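Long-range contacts in 401aa long hypothetical glucose-1-phosphate thymidylyltransferase (Sulfolobus tokodaii, PDB 2GGQ), which catalyses nucleotidyl transfer from a nucleoside triphosphate to a sugar 1-phosphate and probably also acts as an acetyltransferase, making UDP-N-acetylglucosamine and UDP-N-acetylgalactosamine: residues K2-A7 against T50-S55; I95-L100 against L155-I160. All coordinates share one frame; numbering follows the deposited sequence.

Contact 1. Residues K2-A7 against T50-S55; sequences KAFILA and TVIVSS. With TTP (thymidine-5'-triphosphate), chain E.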
ATOM      1  N   LYS A   2      -5.804  24.014  -3.893  1.00 30.08           N
ATOM      2  CA  LYS A   2      -4.634  23.265  -3.424  1.00 30.65           C
ATOM      3  C   LYS A   2      -5.053  21.897  -2.874  1.00 30.12           C
ATOM      4  O   LYS A   2      -6.203  21.717  -2.424  1.00 30.14           O
ATOM      5  CB  LYS A   2      -3.865  24.027  -2.343  1.00 30.74           C
ATOM      6  CG  LYS A   2      -3.253  25.332  -2.807  1.00 32.88           C
ATOM      7  CD  LYS A   2      -3.002  26.265  -1.628  1.00 34.65           C
ATOM      8  CE  LYS A   2      -1.539  26.348  -1.296  1.00 37.65           C
ATOM      9  NZ  LYS A   2      -0.730  27.104  -2.299  1.00 37.25           N
ATOM     10  N   ALA A   3      -4.125  20.938  -2.928  1.00 28.54           N
ATOM     11  CA  ALA A   3      -4.315  19.617  -2.314  1.00 27.37           C
ATOM     12  C   ALA A   3      -3.171  19.338  -1.364  1.00 27.00           C
ATOM     13  O   ALA A   3      -2.032  19.766  -1.620  1.00 25.88           O
ATOM     14  CB  ALA A   3      -4.369  18.535  -3.393  1.00 28.27           C
ATOM     15  N   PHE A   4      -3.473  18.631  -0.276  1.00 25.39           N
ATOM     16  CA  PHE A   4      -2.460  18.143   0.650  1.00 25.72           C
ATOM     17  C   PHE A   4      -2.588  16.624   0.849  1.00 25.91           C
ATOM     18  O   PHE A   4      -3.660  16.147   1.169  1.00 25.31           O
ATOM     19  CB  PHE A   4      -2.599  18.853   1.977  1.00 25.53           C
ATOM     20  CG  PHE A   4      -2.412  20.351   1.868  1.00 27.18           C
ATOM     21  CD1 PHE A   4      -1.157  20.912   2.085  1.00 27.44           C
ATOM     22  CD2 PHE A   4      -3.468  21.188   1.478  1.00 26.36           C
ATOM     23  CE1 PHE A   4      -0.953  22.289   1.975  1.00 29.02           C
ATOM     24  CE2 PHE A   4      -3.264  22.589   1.343  1.00 27.75           C
ATOM     25  CZ  PHE A   4      -2.003  23.134   1.614  1.00 25.45           C
ATOM     26  N   ILE A   5      -1.488  15.902   0.638  1.00 25.43           N
ATOM     27  CA  ILE A   5      -1.424  14.461   0.936  1.00 24.99           C
ATOM     28  C   ILE A   5      -0.764  14.305   2.288  1.00 25.33           C
ATOM     29  O   ILE A   5       0.364  14.795   2.491  1.00 26.40           O
ATOM     30  CB  ILE A   5      -0.672  13.670  -0.172  1.00 25.02           C
ATOM     31  CG1 ILE A   5      -1.291  13.997  -1.547  1.00 23.22           C
ATOM     32  CG2 ILE A   5      -0.705  12.125   0.137  1.00 21.81           C
ATOM     33  CD1 ILE A   5      -0.555  13.420  -2.791  1.00 25.01           C
ATOM     34  N   LEU A   6      -1.491  13.712   3.236  1.00 25.38           N
ATOM     35  CA  LEU A   6      -0.971  13.508   4.579  1.00 24.82           C
ATOM     36  C   LEU A   6      -0.235  12.174   4.548  1.00 25.33           C
ATOM     37  O   LEU A   6      -0.854  11.097   4.539  1.00 24.58           O
ATOM     38  CB  LEU A   6      -2.073  13.518   5.630  1.00 25.73           C
ATOM     39  CG  LEU A   6      -3.053  14.698   5.524  1.00 25.82           C
ATOM     40  CD1 LEU A   6      -4.095  14.613   6.610  1.00 28.68           C
ATOM     41  CD2 LEU A   6      -2.311  16.015   5.568  1.00 24.00           C
ATOM     42  N   ALA A   7       1.091  12.279   4.448  1.00 25.48           N
ATOM     43  CA  ALA A   7       1.958  11.122   4.228  1.00 26.54           C
ATOM     44  C   ALA A   7       3.031  11.004   5.313  1.00 27.00           C
ATOM     45  O   ALA A   7       4.161  10.544   5.039  1.00 27.28           O
ATOM     46  CB  ALA A   7       2.601  11.205   2.870  1.00 25.59           C
ATOM     47  N   THR A  50       0.808  19.459  -2.264  1.00 24.07           N
ATOM     48  CA  THR A  50       1.795  19.432  -1.217  1.00 25.11           C
ATOM     49  C   THR A  50       1.691  18.077  -0.495  1.00 25.22           C
ATOM     50  O   THR A  50       0.593  17.635  -0.119  1.00 25.37           O
ATOM     51  CB  THR A  50       1.521  20.578  -0.206  1.00 25.08           C
ATOM     52  OG1 THR A  50       1.710  21.830  -0.870  1.00 25.45           O
ATOM     53  CG2 THR A  50       2.487  20.528   1.039  1.00 25.31           C
ATOM     54  N   VAL A  51       2.821  17.424  -0.297  1.00 25.78           N
ATOM     55  CA  VAL A  51       2.836  16.240   0.544  1.00 25.06           C
ATOM     56  C   VAL A  51       3.433  16.615   1.860  1.00 24.99           C
ATOM     57  O   VAL A  51       4.511  17.198   1.902  1.00 24.47           O
ATOM     58  CB  VAL A  51       3.679  15.096  -0.060  1.00 25.42           C
ATOM     59  CG1 VAL A  51       3.381  13.764   0.669  1.00 25.03           C
ATOM     60  CG2 VAL A  51       3.381  14.961  -1.523  1.00 29.03           C
ATOM     61  N   ILE A  52       2.756  16.253   2.940  1.00 25.15           N
ATOM     62  CA  ILE A  52       3.290  16.447   4.278  1.00 26.02           C
ATOM     63  C   ILE A  52       3.957  15.123   4.750  1.00 26.95           C
ATOM     64  O   ILE A  52       3.319  14.073   4.732  1.00 25.07           O
ATOM     65  CB  ILE A  52       2.177  16.856   5.206  1.00 26.60           C
ATOM     66  CG1 ILE A  52       1.618  18.234   4.728  1.00 28.56           C
ATOM     67  CG2 ILE A  52       2.686  16.920   6.632  1.00 27.84           C
ATOM     68  CD1 ILE A  52       0.246  18.547   5.244  1.00 28.84           C
ATOM     69  N   VAL A  53       5.226  15.193   5.133  1.00 27.37           N
ATOM     70  CA  VAL A  53       6.048  13.986   5.385  1.00 28.70           C
ATOM     71  C   VAL A  53       6.722  14.072   6.767  1.00 30.97           C
ATOM     72  O   VAL A  53       6.824  15.156   7.350  1.00 30.13           O
ATOM     73  CB  VAL A  53       7.149  13.797   4.293  1.00 28.39           C
ATOM     74  CG1 VAL A  53       6.547  13.741   2.873  1.00 28.21           C
ATOM     75  CG2 VAL A  53       8.236  14.904   4.337  1.00 26.34           C
ATOM     76  N   SER A  54       7.224  12.945   7.282  1.00 32.20           N
ATOM     77  CA  SER A  54       8.061  13.001   8.473  1.00 33.79           C
ATOM     78  C   SER A  54       9.397  13.562   8.041  1.00 35.38           C
ATOM     79  O   SER A  54       9.771  13.421   6.872  1.00 35.35           O
ATOM     80  CB  SER A  54       8.258  11.608   9.054  1.00 34.65           C
ATOM     81  OG  SER A  54       8.911  10.791   8.095  1.00 32.68           O
ATOM     82  N   SER A  55      10.102  14.214   8.966  1.00 37.48           N
ATOM     83  CA  SER A  55      11.470  14.746   8.718  1.00 39.96           C
ATOM     84  C   SER A  55      12.440  13.682   8.240  1.00 40.40           C
ATOM     85  O   SER A  55      13.247  13.936   7.339  1.00 41.21           O
ATOM     86  CB  SER A  55      12.036  15.408   9.976  1.00 40.02           C
ATOM     87  OG  SER A  55      11.181  16.459  10.393  1.00 43.03           O
TER
HETATM   88  PA  TTP E 500      -2.629   5.322  10.143  1.00 61.44           P
HETATM   89  O1A TTP E 500      -3.632   4.607  11.046  1.00 60.44           O
HETATM   90  O2A TTP E 500      -3.322   5.833   8.876  1.00 59.94           O
HETATM   91  O3A TTP E 500      -1.425   4.288   9.691  1.00 54.68           O
HETATM   92  PB  TTP E 500       0.118   4.705   9.910  1.00 50.16           P
HETATM   93  O1B TTP E 500       1.093   4.427   8.811  1.00 51.96           O
HETATM   94  O2B TTP E 500       0.223   6.199  10.091  1.00 53.65           O
HETATM   95  O3B TTP E 500       0.474   4.110  11.349  1.00 46.03           O
HETATM   96  PG  TTP E 500       1.073   2.690  11.727  1.00 40.58           P
HETATM   97  O1G TTP E 500       1.177   1.818  10.482  1.00 35.55           O
HETATM   98  O2G TTP E 500       2.424   2.850  12.385  1.00 39.95           O
HETATM   99  O3G TTP E 500       0.103   2.173  12.765  1.00 38.89           O
HETATM  100  O5' TTP E 500      -1.895   6.482  11.025  1.00 57.13           O
HETATM  101  C5' TTP E 500      -1.502   6.208  12.392  1.00 54.29           C
HETATM  102  C4' TTP E 500      -0.279   6.940  12.988  1.00 48.79           C
HETATM  103  O4' TTP E 500       0.435   7.883  12.159  1.00 47.44           O
HETATM  104  C3' TTP E 500      -0.781   7.808  14.111  1.00 48.71           C
HETATM  105  O3' TTP E 500       0.270   7.879  15.091  1.00 49.33           O
HETATM  106  C2' TTP E 500      -1.023   9.183  13.469  1.00 45.23           C
HETATM  107  C1' TTP E 500       0.175   9.272  12.535  1.00 42.21           C
HETATM  108  N1  TTP E 500       0.099  10.160  11.334  1.00 40.49           N
HETATM  109  C2  TTP E 500       0.864  11.383  11.292  1.00 39.51           C
HETATM  110  O2  TTP E 500       1.563  11.778  12.260  1.00 38.73           O
HETATM  111  N3  TTP E 500       0.867  12.164  10.206  1.00 37.52           N
HETATM  112  C4  TTP E 500       0.162  11.826   9.128  1.00 38.03           C
HETATM  113  O4  TTP E 500       0.206  12.579   8.139  1.00 39.97           O
HETATM  114  C5  TTP E 500      -0.640  10.587   9.120  1.00 37.72           C
HETATM  115  C5M TTP E 500      -1.446  10.192   7.904  1.00 38.84           C
HETATM  116  C6  TTP E 500      -0.628   9.787  10.265  1.00 38.04           C
HETATM  117  O   HOH W   1      -0.731  22.415  -1.881  1.00 30.35           O
HETATM  118  O   HOH W   2       6.658  10.177   5.644  1.00 37.67           O
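Phe4 lies beside Thr50, and Leu6 beside Ile52, on one face of two neighbouring parallel strands of the Rossmann-like sheet of the nucleotidyltransferase (GT-A) domain. Four backbone hydrogen bonds join the strands in the staggered parallel pattern: Thr50 N to Ala3 O, Ile5 N to Thr50 O, Ile52 N to Ile5 O at 2.8 Å, and Ala7 N to Ile52 O, the most bent at 141°. On the Phe4 face, CD1 of the ring approaches Thr50 CB obliquely at 3.5 Å. Ile52 sends CG1 to the side of its backbone N, anti to the carbonyl carbon (chi1 -63°), and from there its CD1 reaches Leu6 CD2 at 3.6 Å and lies near Phe4 CD1. The other face holds Ile5, Val51 and Ala7. There Val51 CG1, anti to the backbone N (chi1 -166°), presses on Ala7 CB at 3.5 Å, a tight fit, and passes Ile5 CB at 4.1 Å. Helix 33-43 packs on this face through Ile34, which touches Ile5 and Val51; it belongs to the right-handed beta-alpha-beta crossover between the strands. The Phe89 ring meets that of Phe4. The C-terminal end of strand 2-7 borders the nucleotide pocket, where Leu6 CB lies 3.5 Å from O4 of the thymine of TTP. Water finishes each end of the pairing: one molecule joins Ala3 O to Thr50 OG1, and another donates to Ala7 O at 2.6 Å while accepting from Ser54 N.

Contact 2. Residues I95-L100 against L155-I160; sequences IIYGDL and LINAGI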
ATOM      1  N   ILE A  95      -7.877  17.391   0.981  1.00 26.83           N
ATOM      2  CA  ILE A  95      -6.965  16.660   1.853  1.00 26.38           C
ATOM      3  C   ILE A  95      -7.216  15.178   1.645  1.00 26.18           C
ATOM      4  O   ILE A  95      -8.378  14.729   1.566  1.00 25.98           O
ATOM      5  CB  ILE A  95      -7.125  17.080   3.330  1.00 27.56           C
ATOM      6  CG1 ILE A  95      -6.644  18.541   3.505  1.00 30.55           C
ATOM      7  CG2 ILE A  95      -6.294  16.187   4.244  1.00 24.99           C
ATOM      8  CD1 ILE A  95      -7.738  19.482   3.771  1.00 35.55           C
ATOM      9  N   ILE A  96      -6.135  14.443   1.463  1.00 26.60           N
ATOM     10  CA  ILE A  96      -6.190  12.996   1.193  1.00 28.34           C
ATOM     11  C   ILE A  96      -5.091  12.272   2.006  1.00 28.23           C
ATOM     12  O   ILE A  96      -3.960  12.766   2.135  1.00 29.45           O
ATOM     13  CB  ILE A  96      -6.076  12.719  -0.311  1.00 28.60           C
ATOM     14  CG1 ILE A  96      -6.267  11.247  -0.657  1.00 32.53           C
ATOM     15  CG2 ILE A  96      -4.703  13.118  -0.829  1.00 29.88           C
ATOM     16  CD1 ILE A  96      -6.781  11.054  -2.096  1.00 34.54           C
ATOM     17  N   TYR A  97      -5.435  11.123   2.578  1.00 27.62           N
ATOM     18  CA  TYR A  97      -4.453  10.323   3.328  1.00 27.85           C
ATOM     19  C   TYR A  97      -3.522   9.615   2.368  1.00 26.72           C
ATOM     20  O   TYR A  97      -3.962   9.113   1.345  1.00 27.01           O
ATOM     21  CB  TYR A  97      -5.141   9.305   4.234  1.00 29.30           C
ATOM     22  CG  TYR A  97      -5.922   9.882   5.378  1.00 31.31           C
ATOM     23  CD1 TYR A  97      -5.672  11.173   5.846  1.00 32.35           C
ATOM     24  CD2 TYR A  97      -6.881   9.112   6.036  1.00 33.79           C
ATOM     25  CE1 TYR A  97      -6.396  11.704   6.914  1.00 35.41           C
ATOM     26  CE2 TYR A  97      -7.617   9.637   7.116  1.00 34.35           C
ATOM     27  CZ  TYR A  97      -7.362  10.927   7.541  1.00 33.36           C
ATOM     28  OH  TYR A  97      -8.052  11.444   8.605  1.00 35.02           O
ATOM     29  N   GLY A  98      -2.239   9.576   2.709  1.00 26.38           N
ATOM     30  CA  GLY A  98      -1.204   9.101   1.798  1.00 26.87           C
ATOM     31  C   GLY A  98      -1.047   7.602   1.539  1.00 27.47           C
ATOM     32  O   GLY A  98      -0.184   7.202   0.750  1.00 26.36           O
ATOM     33  N   ASP A  99      -1.885   6.795   2.175  1.00 27.34           N
ATOM     34  CA  ASP A  99      -1.866   5.343   1.952  1.00 28.50           C
ATOM     35  C   ASP A  99      -3.153   4.783   1.317  1.00 28.49           C
ATOM     36  O   ASP A  99      -3.406   3.561   1.347  1.00 28.04           O
ATOM     37  CB  ASP A  99      -1.558   4.627   3.264  1.00 28.88           C
ATOM     38  CG  ASP A  99      -2.617   4.856   4.344  1.00 31.20           C
ATOM     39  OD1 ASP A  99      -3.604   5.603   4.156  1.00 30.30           O
ATOM     40  OD2 ASP A  99      -2.451   4.238   5.407  1.00 32.70           O
ATOM     41  N   LEU A 100      -3.935   5.671   0.702  1.00 27.96           N
ATOM     42  CA  LEU A 100      -5.197   5.288   0.102  1.00 28.31           C
ATOM     43  C   LEU A 100      -5.022   4.996  -1.355  1.00 28.43           C
ATOM     44  O   LEU A 100      -4.454   5.795  -2.090  1.00 29.72           O
ATOM     45  CB  LEU A 100      -6.247   6.424   0.237  1.00 28.18           C
ATOM     46  CG  LEU A 100      -6.434   7.133   1.573  1.00 29.57           C
ATOM     47  CD1 LEU A 100      -7.491   8.258   1.425  1.00 28.88           C
ATOM     48  CD2 LEU A 100      -6.872   6.148   2.594  1.00 30.36           C
ATOM     49  N   LEU A 155     -20.729   2.621   6.773  1.00 46.04           N
ATOM     50  CA  LEU A 155     -20.093   3.782   6.136  1.00 43.20           C
ATOM     51  C   LEU A 155     -18.996   4.331   7.008  1.00 41.24           C
ATOM     52  O   LEU A 155     -19.244   4.696   8.155  1.00 40.89           O
ATOM     53  CB  LEU A 155     -21.135   4.876   5.922  1.00 43.11           C
ATOM     54  CG  LEU A 155     -21.344   5.642   4.614  1.00 43.74           C
ATOM     55  CD1 LEU A 155     -21.579   7.123   4.925  1.00 44.86           C
ATOM     56  CD2 LEU A 155     -20.234   5.483   3.623  1.00 43.37           C
ATOM     57  N   ILE A 156     -17.781   4.400   6.466  1.00 39.35           N
ATOM     58  CA  ILE A 156     -16.613   4.895   7.227  1.00 37.36           C
ATOM     59  C   ILE A 156     -15.912   6.041   6.486  1.00 35.28           C
ATOM     60  O   ILE A 156     -16.094   6.218   5.295  1.00 34.66           O
ATOM     61  CB  ILE A 156     -15.560   3.761   7.563  1.00 37.86           C
ATOM     62  CG1 ILE A 156     -15.005   3.115   6.282  1.00 37.02           C
ATOM     63  CG2 ILE A 156     -16.145   2.697   8.528  1.00 38.58           C
ATOM     64  CD1 ILE A 156     -13.631   3.570   5.914  1.00 39.31           C
ATOM     65  N   ASN A 157     -15.091   6.768   7.217  1.00 34.42           N
ATOM     66  CA  ASN A 157     -14.292   7.863   6.713  1.00 33.11           C
ATOM     67  C   ASN A 157     -13.280   7.341   5.707  1.00 32.61           C
ATOM     68  O   ASN A 157     -12.333   6.621   6.065  1.00 33.12           O
ATOM     69  CB  ASN A 157     -13.596   8.560   7.879  1.00 32.75           C
ATOM     70  CG  ASN A 157     -12.758   9.719   7.446  1.00 32.51           C
ATOM     71  OD1 ASN A 157     -12.881  10.223   6.319  1.00 31.57           O
ATOM     72  ND2 ASN A 157     -11.902  10.168   8.330  1.00 28.49           N
ATOM     73  N   ALA A 158     -13.493   7.689   4.448  1.00 31.39           N
ATOM     74  CA  ALA A 158     -12.553   7.312   3.396  1.00 31.47           C
ATOM     75  C   ALA A 158     -11.247   8.110   3.338  1.00 30.81           C
ATOM     76  O   ALA A 158     -10.397   7.787   2.520  1.00 32.77           O
ATOM     77  CB  ALA A 158     -13.238   7.293   2.042  1.00 30.14           C
ATOM     78  N   GLY A 159     -11.079   9.123   4.190  1.00 29.99           N
ATOM     79  CA  GLY A 159      -9.832   9.889   4.279  1.00 28.06           C
ATOM     80  C   GLY A 159      -9.591  10.766   3.058  1.00 28.51           C
ATOM     81  O   GLY A 159      -8.445  10.991   2.679  1.00 27.83           O
ATOM     82  N   ILE A 160     -10.690  11.238   2.447  1.00 27.03           N
ATOM     83  CA  ILE A 160     -10.688  12.195   1.332  1.00 26.83           C
ATOM     84  C   ILE A 160     -11.662  13.326   1.704  1.00 25.86           C
ATOM     85  O   ILE A 160     -12.860  13.090   1.858  1.00 24.90           O
ATOM     86  CB  ILE A 160     -11.182  11.530   0.048  1.00 26.53           C
ATOM     87  CG1 ILE A 160     -10.215  10.390  -0.374  1.00 28.38           C
ATOM     88  CG2 ILE A 160     -11.369  12.578  -1.050  1.00 28.70           C
ATOM     89  CD1 ILE A 160     -10.829   9.349  -1.322  1.00 29.76           C
TER
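Ile96 and Ile160 form an antiparallel non-hydrogen-bonded pair, CA to CA 4.6 Å, and beside it Tyr97 N donates to Gly159 O at 3.0 Å, just where the chain turns a corner at Gly159. Two CA-H...O contacts accompany this bond, Ile96 CA to Gly159 O and Ile160 CA to Ile95 O. The Tyr97 ring spreads over Gly159: the glycine CA sits above one ring face, 3.9 Å from its centroid and 29° off the normal, a CH-pi contact. Gly159, at positive phi and with no side chain, brings its backbone right up to the ring, with CA 3.5 Å from Tyr97 CD2. Asn157 holds the bend from within: its CG is anti to the backbone N (chi1 -179°), and OD1 accepts Gly159 N at 3.0 Å from well above the carboxamide plane, an Asx turn. The Asn157 amide is inclined 62° to the Tyr97 ring. Its ND2 and Tyr97 OH both hydrogen-bond to Tyr161 OH, which links the two polar ends. On the face shared by Ile96 and Ile160, the two side chains run side by side, with CD1 of Ile96 3.9 Å from CG1 of Ile160. Leu100, the last residue of the type I turn from Tyr97, brings CD1 against the same CG1 and close to the carbonyl oxygens of Ala158 and Gly159; Ala158 O also accepts from Trp206 NE1. Tyr97 and Asn157 probably both bind N-acetylglucosamine 1-phosphate, consistent with this junction of antiparallel strands in the mixed GT-A sheet forming part of the sugar-phosphate site.

How the contacts relate
Both contacts are buried in the one mixed sheet of the nucleotidyltransferase domain, their centres about 13 Å apart, and strands 2-7 and 93-97 are neighbours in it. Leu6 N probably bonds to Ile96 O and Leu6 O to Gly98 N, while Ile5 CG2 packs on Gly98 CA and Leu6 CD1 on Ile95 CG2. Contact 1 is a regular parallel pairing with a ladder of backbone bonds and mostly aliphatic packing. Contact 2 lies where the sheet turns antiparallel; a single backbone bond crosses it, and an aromatic ring, a glycine and an amide do much of the work. Contact 1 borders the thymine base, whereas contact 2 supplies two probable sugar-phosphate-binding residues.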